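Local coordinates for protein dihydroorotase (Saccharomyces cerevisiae S288C, PDB 6L0J) that catalyses the reversible, zinc-dependent cyclisation of N-carbamoyl-L-aspartate to (S)-dihydroorotate, the third step of de novo pyrimidine synthesis, at residues A[76-81]-A[118-123]; A[133-138]-A[175-180]; A[283-288]-A[357-362]. All coordinates share one frame; numbering follows the deposited sequence.

Contact 1: residues A[76-81]-A[118-123]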
loop_
_atom_site.group_PDB
_atom_site.type_symbol
_atom_site.label_atom_id
_atom_site.label_comp_id
_atom_site.label_asym_id
_atom_site.label_seq_id
_atom_site.Cartn_x
_atom_site.Cartn_y
_atom_site.Cartn_z
ATOM N N LEU A 76 -19.255 0.886 19.816
ATOM C CA LEU A 76 -19.536 -0.419 20.417
ATOM C C LEU A 76 -18.383 -0.818 21.324
ATOM O O LEU A 76 -17.252 -0.994 20.864
ATOM C CB LEU A 76 -19.742 -1.492 19.343
ATOM C CG LEU A 76 -20.125 -2.861 19.908
ATOM C CD1 LEU A 76 -21.422 -2.763 20.730
ATOM C CD2 LEU A 76 -20.246 -3.914 18.789
ATOM N N SER A 77 -18.672 -0.977 22.613
ATOM C CA SER A 77 -17.622 -1.244 23.574
ATOM C C SER A 77 -18.209 -2.013 24.743
ATOM O O SER A 77 -19.424 -2.011 24.967
ATOM C CB SER A 77 -16.983 0.067 24.058
ATOM O OG SER A 77 -16.510 -0.079 25.370
ATOM N N LYS A 78 -17.325 -2.658 25.507
ATOM C CA LYS A 78 -17.791 -3.410 26.671
ATOM C C LYS A 78 -18.392 -2.506 27.740
ATOM O O LYS A 78 -19.131 -2.995 28.596
ATOM C CB LYS A 78 -16.641 -4.241 27.257
ATOM C CG LYS A 78 -16.425 -5.559 26.516
ATOM C CD LYS A 78 -15.530 -6.534 27.273
ATOM C CE LYS A 78 -15.233 -7.749 26.405
ATOM N NZ LYS A 78 -16.466 -8.138 25.658
ATOM N N ASP A 79 -18.109 -1.200 27.702
ATOM C CA ASP A 79 -18.732 -0.276 28.644
ATOM C C ASP A 79 -20.216 -0.068 28.376
ATOM O O ASP A 79 -20.936 0.354 29.282
ATOM C CB ASP A 79 -18.022 1.078 28.611
ATOM C CG ASP A 79 -16.597 1.003 29.149
ATOM O OD1 ASP A 79 -16.153 -0.099 29.539
ATOM O OD2 ASP A 79 -15.920 2.047 29.193
ATOM N N LEU A 80 -20.692 -0.345 27.165
ATOM C CA LEU A 80 -22.113 -0.204 26.881
ATOM C C LEU A 80 -22.906 -1.311 27.566
ATOM O O LEU A 80 -22.439 -2.444 27.700
ATOM C CB LEU A 80 -22.365 -0.255 25.380
ATOM C CG LEU A 80 -21.742 0.815 24.504
ATOM C CD1 LEU A 80 -22.266 0.631 23.103
ATOM C CD2 LEU A 80 -22.046 2.234 25.024
ATOM N N THR A 81 -24.111 -0.971 28.001
ATOM C CA THR A 81 -25.049 -1.899 28.616
ATOM C C THR A 81 -26.402 -1.747 27.940
ATOM O O THR A 81 -26.687 -0.712 27.329
ATOM C CB THR A 81 -25.211 -1.643 30.125
ATOM O OG1 THR A 81 -25.863 -0.381 30.339
ATOM C CG2 THR A 81 -23.863 -1.660 30.834
ATOM N N SER A 118 -20.982 -12.583 20.191
ATOM C CA SER A 118 -22.100 -12.963 21.062
ATOM C C SER A 118 -22.024 -12.261 22.417
ATOM O O SER A 118 -23.059 -12.019 23.038
ATOM C CB SER A 118 -22.171 -14.486 21.238
ATOM O OG SER A 118 -21.135 -14.974 22.071
ATOM N N ALA A 119 -20.823 -11.879 22.866
ATOM C CA ALA A 119 -20.698 -11.060 24.071
ATOM C C ALA A 119 -21.492 -9.760 23.975
ATOM O O ALA A 119 -21.874 -9.195 25.006
ATOM C CB ALA A 119 -19.229 -10.743 24.348
ATOM N N PHE A 120 -21.784 -9.291 22.766
ATOM C CA PHE A 120 -22.542 -8.068 22.574
ATOM C C PHE A 120 -23.987 -8.315 22.174
ATOM O O PHE A 120 -24.694 -7.361 21.854
ATOM C CB PHE A 120 -21.836 -7.187 21.531
ATOM C CG PHE A 120 -20.478 -6.714 21.980
ATOM C CD1 PHE A 120 -20.360 -5.626 22.843
ATOM C CD2 PHE A 120 -19.321 -7.366 21.566
ATOM C CE1 PHE A 120 -19.104 -5.183 23.272
ATOM C CE2 PHE A 120 -18.059 -6.932 21.995
ATOM C CZ PHE A 120 -17.959 -5.838 22.856
ATOM N N TYR A 121 -24.458 -9.562 22.195
ATOM C CA TYR A 121 -25.849 -9.804 21.823
ATOM C C TYR A 121 -26.872 -9.104 22.725
ATOM O O TYR A 121 -27.911 -8.676 22.192
ATOM C CB TYR A 121 -26.114 -11.323 21.737
ATOM C CG TYR A 121 -25.707 -11.931 20.399
ATOM C CD1 TYR A 121 -24.847 -11.240 19.528
ATOM C CD2 TYR A 121 -26.185 -13.181 19.995
ATOM C CE1 TYR A 121 -24.476 -11.788 18.282
ATOM C CE2 TYR A 121 -25.826 -13.736 18.760
ATOM C CZ TYR A 121 -24.972 -13.032 17.905
ATOM O OH TYR A 121 -24.627 -13.570 16.682
ATOM N N PRO A 122 -26.673 -8.933 24.039
ATOM C CA PRO A 122 -27.646 -8.112 24.793
ATOM C C PRO A 122 -27.757 -6.671 24.274
ATOM O O PRO A 122 -28.848 -6.080 24.320
ATOM C CB PRO A 122 -27.112 -8.160 26.230
ATOM C CG PRO A 122 -26.296 -9.407 26.296
ATOM C CD PRO A 122 -25.670 -9.548 24.932
ATOM N N ILE A 123 -26.645 -6.103 23.797
ATOM C CA ILE A 123 -26.647 -4.774 23.189
ATOM C C ILE A 123 -27.465 -4.787 21.908
ATOM O O ILE A 123 -28.332 -3.935 21.697
ATOM C CB ILE A 123 -25.199 -4.312 22.912
ATOM C CG1 ILE A 123 -24.363 -4.226 24.193
ATOM C CG2 ILE A 123 -25.176 -2.966 22.152
ATOM C CD1 ILE A 123 -25.050 -3.478 25.320
#

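Contact 2: residues A[133-138]-A[175-180]. With ZN (zinc ion), chain F; LMR ((2S)-2-hydroxybutanedioic acid), chain G.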
loop_
_atom_site.group_PDB
_atom_site.type_symbol
_atom_site.label_atom_id
_atom_site.label_comp_id
_atom_site.label_asym_id
_atom_site.label_seq_id
_atom_site.Cartn_x
_atom_site.Cartn_y
_atom_site.Cartn_z
ATOM N N VAL A 133 -29.588 1.481 14.464
ATOM C CA VAL A 133 -28.801 0.924 13.366
ATOM C C VAL A 133 -27.472 0.406 13.907
ATOM O O VAL A 133 -26.787 1.089 14.683
ATOM C CB VAL A 133 -28.604 1.974 12.259
ATOM C CG1 VAL A 133 -27.642 1.508 11.198
ATOM C CG2 VAL A 133 -29.955 2.309 11.629
ATOM N N LEU A 134 -27.126 -0.826 13.536
ATOM C CA LEU A 134 -25.803 -1.381 13.814
ATOM C C LEU A 134 -24.902 -1.092 12.611
ATOM O O LEU A 134 -25.110 -1.650 11.523
ATOM C CB LEU A 134 -25.894 -2.885 14.091
ATOM C CG LEU A 134 -24.537 -3.560 14.313
ATOM C CD1 LEU A 134 -23.837 -2.888 15.497
ATOM C CD2 LEU A 134 -24.711 -5.047 14.559
ATOM N N ASN A 135 -23.910 -0.216 12.791
ATOM C CA ASN A 135 -22.949 0.071 11.735
ATOM C C ASN A 135 -21.699 -0.764 11.959
ATOM O O ASN A 135 -21.184 -0.846 13.081
ATOM C CB ASN A 135 -22.567 1.560 11.685
ATOM C CG ASN A 135 -23.752 2.473 11.920
ATOM O OD1 ASN A 135 -24.092 2.781 13.073
ATOM N ND2 ASN A 135 -24.417 2.880 10.840
ATOM N N LEU A 136 -21.194 -1.346 10.881
ATOM C CA LEU A 136 -20.044 -2.236 10.940
ATOM C C LEU A 136 -18.908 -1.689 10.083
ATOM O O LEU A 136 -19.095 -1.458 8.884
ATOM C CB LEU A 136 -20.432 -3.635 10.458
ATOM C CG LEU A 136 -21.594 -4.302 11.213
ATOM C CD1 LEU A 136 -21.918 -5.656 10.588
ATOM C CD2 LEU A 136 -21.217 -4.501 12.681
ATOM N N HIS A 137 -17.741 -1.482 10.697
ATOM C CA HIS A 137 -16.476 -1.445 9.952
ATOM C C HIS A 137 -16.089 -2.907 9.771
ATOM O O HIS A 137 -15.453 -3.525 10.629
ATOM C CB HIS A 137 -15.387 -0.635 10.666
ATOM C CG HIS A 137 -14.086 -0.559 9.899
ATOM N ND1 HIS A 137 -13.560 0.624 9.417
ATOM C CD2 HIS A 137 -13.226 -1.537 9.507
ATOM C CE1 HIS A 137 -12.440 0.375 8.761
ATOM N NE2 HIS A 137 -12.214 -0.928 8.799
ATOM N N GLY A 138 -16.509 -3.472 8.639
ATOM C CA GLY A 138 -16.425 -4.900 8.413
ATOM C C GLY A 138 -15.086 -5.382 7.895
ATOM O O GLY A 138 -14.952 -5.689 6.711
ATOM N N LYS A 175 -31.577 -3.369 11.893
ATOM C CA LYS A 175 -30.986 -2.704 10.738
ATOM C C LYS A 175 -29.467 -2.722 10.866
ATOM O O LYS A 175 -28.925 -2.323 11.897
ATOM C CB LYS A 175 -31.517 -1.274 10.603
ATOM C CG LYS A 175 -32.962 -1.241 10.128
ATOM C CD LYS A 175 -33.436 0.158 9.765
ATOM C CE LYS A 175 -33.577 1.058 11.000
ATOM N NZ LYS A 175 -34.125 2.425 10.643
ATOM N N ILE A 176 -28.785 -3.227 9.830
ATOM C CA ILE A 176 -27.333 -3.383 9.817
ATOM C C ILE A 176 -26.784 -2.738 8.547
ATOM O O ILE A 176 -27.322 -2.940 7.446
ATOM C CB ILE A 176 -26.902 -4.867 9.885
ATOM C CG1 ILE A 176 -27.459 -5.567 11.140
ATOM C CG2 ILE A 176 -25.367 -4.997 9.836
ATOM C CD1 ILE A 176 -27.272 -7.061 11.089
ATOM N N ILE A 177 -25.700 -1.982 8.695
ATOM C CA ILE A 177 -25.004 -1.365 7.567
ATOM C C ILE A 177 -23.564 -1.858 7.534
ATOM O O ILE A 177 -22.807 -1.667 8.496
ATOM C CB ILE A 177 -25.035 0.167 7.638
ATOM C CG1 ILE A 177 -26.476 0.653 7.621
ATOM C CG2 ILE A 177 -24.227 0.756 6.467
ATOM C CD1 ILE A 177 -26.639 2.159 7.452
ATOM N N LEU A 178 -23.184 -2.494 6.431
ATOM C CA LEU A 178 -21.776 -2.707 6.129
ATOM C C LEU A 178 -21.227 -1.398 5.569
ATOM O O LEU A 178 -21.529 -1.012 4.429
ATOM C CB LEU A 178 -21.597 -3.847 5.136
ATOM C CG LEU A 178 -20.157 -4.215 4.802
ATOM C CD1 LEU A 178 -19.400 -4.657 6.052
ATOM C CD2 LEU A 178 -20.178 -5.321 3.723
ATOM N N GLU A 179 -20.463 -0.692 6.385
ATOM C CA GLU A 179 -19.971 0.625 6.008
ATOM C C GLU A 179 -18.919 0.490 4.914
ATOM O O GLU A 179 -18.238 -0.526 4.805
ATOM C CB GLU A 179 -19.352 1.345 7.220
ATOM C CG GLU A 179 -20.336 1.733 8.317
ATOM C CD GLU A 179 -21.432 2.689 7.828
ATOM O OE1 GLU A 179 -21.220 3.425 6.842
ATOM O OE2 GLU A 179 -22.523 2.703 8.424
ATOM N N HIS A 180 -18.758 1.564 4.140
ATOM C CA HIS A 180 -17.713 1.717 3.128
ATOM C C HIS A 180 -17.235 0.405 2.499
ATOM O O HIS A 180 -16.106 -0.038 2.750
ATOM C CB HIS A 180 -16.518 2.522 3.691
ATOM C CG HIS A 180 -16.028 2.113 5.058
ATOM N ND1 HIS A 180 -15.886 0.802 5.465
ATOM C CD2 HIS A 180 -15.568 2.870 6.090
ATOM C CE1 HIS A 180 -15.387 0.769 6.693
ATOM N NE2 HIS A 180 -15.193 2.011 7.098
HETATM ZN ZN ZN F . -14.379 2.450 8.976
HETATM C C1 LMR G . -12.308 4.603 9.310
HETATM O O1A LMR G . -13.528 4.742 8.992
HETATM O O1B LMR G . -11.838 3.449 9.238
HETATM C C2 LMR G . -11.361 5.721 9.825
HETATM O O2 LMR G . -10.179 6.013 9.063
HETATM C C3 LMR G . -12.049 7.038 9.898
HETATM C C4 LMR G . -11.106 7.767 10.843
HETATM O O4A LMR G . -9.911 8.102 10.517
HETATM O O4B LMR G . -11.578 7.966 11.966
HETATM O O HOH W 1 -16.675 -2.015 6.399
#

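Contact 3: residues A[283-288]-A[357-362]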
loop_
_atom_site.group_PDB
_atom_site.type_symbol
_atom_site.label_atom_id
_atom_site.label_comp_id
_atom_site.label_asym_id
_atom_site.label_seq_id
_atom_site.Cartn_x
_atom_site.Cartn_y
_atom_site.Cartn_z
ATOM N N ALA A 283 -18.115 16.835 -1.236
ATOM C CA ALA A 283 -18.660 15.479 -1.198
ATOM C C ALA A 283 -19.614 15.232 -2.355
ATOM O O ALA A 283 -19.423 14.301 -3.142
ATOM C CB ALA A 283 -19.344 15.236 0.144
ATOM N N ILE A 284 -20.640 16.066 -2.492
ATOM C CA ILE A 284 -21.642 15.874 -3.535
ATOM C C ILE A 284 -21.015 16.058 -4.919
ATOM O O ILE A 284 -21.269 15.241 -5.817
ATOM C CB ILE A 284 -22.841 16.815 -3.316
ATOM C CG1 ILE A 284 -23.480 16.557 -1.948
ATOM C CG2 ILE A 284 -23.847 16.664 -4.434
ATOM C CD1 ILE A 284 -23.718 15.121 -1.643
ATOM N N PRO A 285 -20.189 17.087 -5.160
ATOM C CA PRO A 285 -19.556 17.184 -6.491
ATOM C C PRO A 285 -18.688 15.987 -6.871
ATOM O O PRO A 285 -18.673 15.609 -8.050
ATOM C CB PRO A 285 -18.741 18.474 -6.383
ATOM C CG PRO A 285 -19.569 19.325 -5.469
ATOM C CD PRO A 285 -20.034 18.343 -4.407
ATOM N N TYR A 286 -17.956 15.380 -5.925
ATOM C CA TYR A 286 -17.198 14.173 -6.260
ATOM C C TYR A 286 -18.120 13.093 -6.821
ATOM O O TYR A 286 -17.774 12.391 -7.780
ATOM C CB TYR A 286 -16.492 13.612 -5.023
ATOM C CG TYR A 286 -15.351 14.398 -4.421
ATOM C CD1 TYR A 286 -15.361 14.707 -3.057
ATOM C CD2 TYR A 286 -14.238 14.764 -5.176
ATOM C CE1 TYR A 286 -14.332 15.390 -2.473
ATOM C CE2 TYR A 286 -13.187 15.446 -4.593
ATOM C CZ TYR A 286 -13.250 15.760 -3.242
ATOM O OH TYR A 286 -12.236 16.426 -2.627
ATOM N N ILE A 287 -19.288 12.931 -6.210
ATOM C CA ILE A 287 -20.198 11.860 -6.599
ATOM C C ILE A 287 -20.834 12.179 -7.944
ATOM O O ILE A 287 -21.006 11.296 -8.806
ATOM C CB ILE A 287 -21.253 11.663 -5.499
ATOM C CG1 ILE A 287 -20.571 11.309 -4.169
ATOM C CG2 ILE A 287 -22.288 10.608 -5.929
ATOM C CD1 ILE A 287 -19.847 9.977 -4.175
ATOM N N ALA A 288 -21.196 13.453 -8.141
ATOM C CA ALA A 288 -21.764 13.882 -9.410
ATOM C C ALA A 288 -20.856 13.485 -10.556
ATOM O O ALA A 288 -21.332 13.026 -11.602
ATOM C CB ALA A 288 -22.009 15.397 -9.399
ATOM N N TRP A 357 -19.006 19.923 -11.556
ATOM C CA TRP A 357 -20.212 20.341 -10.870
ATOM C C TRP A 357 -19.892 21.133 -9.617
ATOM O O TRP A 357 -18.802 21.041 -9.043
ATOM C CB TRP A 357 -21.078 19.147 -10.484
ATOM C CG TRP A 357 -21.559 18.350 -11.639
ATOM C CD1 TRP A 357 -20.905 17.328 -12.258
ATOM C CD2 TRP A 357 -22.813 18.492 -12.307
ATOM N NE1 TRP A 357 -21.680 16.818 -13.273
ATOM C CE2 TRP A 357 -22.855 17.519 -13.324
ATOM C CE3 TRP A 357 -23.906 19.353 -12.148
ATOM C CZ2 TRP A 357 -23.947 17.376 -14.169
ATOM C CZ3 TRP A 357 -24.985 19.209 -12.981
ATOM C CH2 TRP A 357 -25.000 18.228 -13.985
ATOM N N SER A 358 -20.884 21.923 -9.219
ATOM C CA SER A 358 -20.896 22.678 -7.977
ATOM C C SER A 358 -22.248 22.453 -7.327
ATOM O O SER A 358 -23.200 21.985 -7.963
ATOM C CB SER A 358 -20.664 24.176 -8.208
ATOM O OG SER A 358 -19.404 24.403 -8.822
ATOM N N VAL A 359 -22.337 22.783 -6.051
ATOM C CA VAL A 359 -23.579 22.598 -5.323
ATOM C C VAL A 359 -23.863 23.865 -4.529
ATOM O O VAL A 359 -22.945 24.511 -4.010
ATOM C CB VAL A 359 -23.523 21.328 -4.431
ATOM C CG1 VAL A 359 -22.415 21.428 -3.390
ATOM C CG2 VAL A 359 -24.881 21.027 -3.798
ATOM N N ARG A 360 -25.132 24.253 -4.496
ATOM C CA ARG A 360 -25.580 25.418 -3.751
ATOM C C ARG A 360 -26.845 25.035 -2.993
ATOM O O ARG A 360 -27.387 23.938 -3.151
ATOM C CB ARG A 360 -25.818 26.627 -4.677
ATOM C CG ARG A 360 -26.991 26.453 -5.622
ATOM C CD ARG A 360 -27.172 27.627 -6.593
ATOM N NE ARG A 360 -28.148 27.296 -7.638
ATOM C CZ ARG A 360 -29.467 27.423 -7.496
ATOM N NH1 ARG A 360 -29.983 27.883 -6.356
ATOM N NH2 ARG A 360 -30.273 27.093 -8.495
ATOM N N TRP A 361 -27.325 25.946 -2.160
ATOM C CA TRP A 361 -28.481 25.680 -1.323
ATOM C C TRP A 361 -29.630 26.604 -1.722
ATOM O O TRP A 361 -29.434 27.813 -1.882
ATOM C CB TRP A 361 -28.109 25.854 0.145
ATOM C CG TRP A 361 -27.165 24.799 0.600
ATOM C CD1 TRP A 361 -25.797 24.887 0.653
ATOM C CD2 TRP A 361 -27.499 23.468 1.028
ATOM N NE1 TRP A 361 -25.267 23.710 1.113
ATOM C CE2 TRP A 361 -26.283 22.815 1.341
ATOM C CE3 TRP A 361 -28.704 22.771 1.189
ATOM C CZ2 TRP A 361 -26.235 21.501 1.807
ATOM C CZ3 TRP A 361 -28.658 21.470 1.643
ATOM C CH2 TRP A 361 -27.427 20.843 1.952
ATOM N N GLU A 362 -30.821 26.030 -1.893
ATOM C CA GLU A 362 -32.047 26.765 -2.117
ATOM C C GLU A 362 -32.894 26.740 -0.856
ATOM O O GLU A 362 -33.268 25.644 -0.413
ATOM C CB GLU A 362 -32.802 26.130 -3.282
ATOM C CG GLU A 362 -32.656 26.838 -4.602
ATOM C CD GLU A 362 -33.766 26.465 -5.558
ATOM O OE1 GLU A 362 -33.580 26.680 -6.778
ATOM O OE2 GLU A 362 -34.818 25.971 -5.078
HETATM O O HOH W 2 -18.045 17.449 -10.322
#

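Contact 1: residues A[76-81]-A[118-123]
Leu-76 lies over one face of the Phe-120 ring, toward its rim, with CD1 of Leu-76 3.7 Å from CD1 of Phe-120. With CG anti to the backbone N (chi1 -176°), the isobutyl end swings in toward the second segment, and the same methyl also meets CG2 of Ile-123 at 4.0 Å. Val-112 touches both Leu-76 and Phe-120. At Ser-77 the main chain meets the ring edge: the carbonyl carbon C of Ser-77 is 3.6 Å from CE1 of Phe-120. This backbone is held by a type I turn from Ser-77 to Leu-80 and by an ST turn, in which Ser-77 OG accepts a nearly straight bond (167°) from Asp-79 N. The side chains of Lys-78 and Phe-120 cross at about a right angle, NZ of Lys-78 coming 3.9 Å from CZ of Phe-120 and 4.0 Å from CB of Ala-119. Beyond the turn, CD1 of Ile-123 reaches the main chain of Leu-80 and Thr-81, 3.4 Å from the carbonyl carbon C of Thr-81. Thr-81 N-caps helix 82-90 through OG1. No hydrogen bond crosses between the segments; the start of helix 121-129 is held by van der Waals packing of Phe-120 and Ile-123 on Leu-76 and the turn's main chain.

Contact 2: residues A[133-138]-A[175-180]
His-137 and His-180 share a zinc ion, bound by His-137 ND1 at 2.0 Å and His-180 NE2 at 2.1 Å. The edge of the His-180 ring faces the His-137 ring in an offset edge-to-face pair, planes 81° apart, with CE1 of His-180 over the His-137 face. Malate occupies a further position on the metal through O1A, 2.4 Å from the zinc. The first torsions help bring the rings together: His-137 extends with its backbone N and CG anti (chi1 -179°), whereas His-180 holds CG between N and the carbonyl carbon (chi1 46°). Glu-139 accepts from His-137 NE2, and a water bridges Gly-138 N to Glu-179 O. One shell out, Asn-135 ND2 donates to Glu-179 OE2 at 3.1 Å; the donor meets OE2 nearly along its C-O bond, while the oxygen lies out of the Asn-135 amide plane. Tyr-39 and Tyr-312 also bond the amide of Asn-135, while OE1 of Glu-179 is bonded by His-14 and Thr-208. Behind them, parallel strands 133-136 and 175-178 are joined by bonds such as Leu-136 N to Ile-177 O, 2.9 Å. On the face toward helix 156-170, CD1 of Leu-136 packs on CG2 of Ile-176 at 3.6 Å. This is a beta-alpha-beta unit of the amidohydrolase TIM barrel, its metal ligands standing at the C-terminal ends of the strands.

Contact 3: residues A[283-288]-A[357-362]
Helix 283-293 meets strand 354-362 where Pro-285 and Trp-357 come nearest, their CA atoms 5.4 Å apart, and a water links the two backbones by donating to Pro-285 O and accepting from Trp-357 N. No direct hydrogen bond joins the segments. The methyl of Ala-288 sits over the five-membered ring of Trp-357 in a CH-pi contact, CB of Ala-288 lying 3.9 Å from the ring centroid and 25° off its normal. Trp-357 turns CG away from its own carbonyl carbon (chi1 -62°), which sets the indole beneath that methyl, while NE1 is bonded to Glu-292, farther along the same helix. Replacing Trp-357 with an alanine would probably leave Ala-288 without its aromatic cover and Glu-292 without this N-H partner. Nearer the start of the helix, the Pro-285 ring lies across Val-359 at about a right angle, CD of Pro-285 touching CG1 of Val-359 at 4.0 Å. CB of Pro-285 approaches the carbonyl O of Trp-357 at 3.7 Å, and that oxygen also accepts from Gln-332 NE2. Leu-327 of strand 324-328 touches both Ala-288 and Trp-357. The contact is helix-on-sheet packing, joining helix 283-293 to an antiparallel sheet that contains strands from both ends of the chain.

The three contacts follow one another along the chain, each closing before the next opens. Contacts 1 and 2 are close, with centres about 16 Å apart and nearest atoms about 5 Å apart, and helix 121-129 of contact 1 is followed in the chain by strand 133-136 of contact 2. All four of their segments belong to the amidohydrolase part of the sequence. Contact 2 is the most central and carries zinc ligands; contact 1 packs peripheral elements farther out. Contact 3 lies across the chain's centre from contact 1, about 39 Å between centres, its centre about 25 Å from that of contact 2. The metal site thus lies at the C-terminal ends of the barrel strands, between two packing contacts that bind no metal.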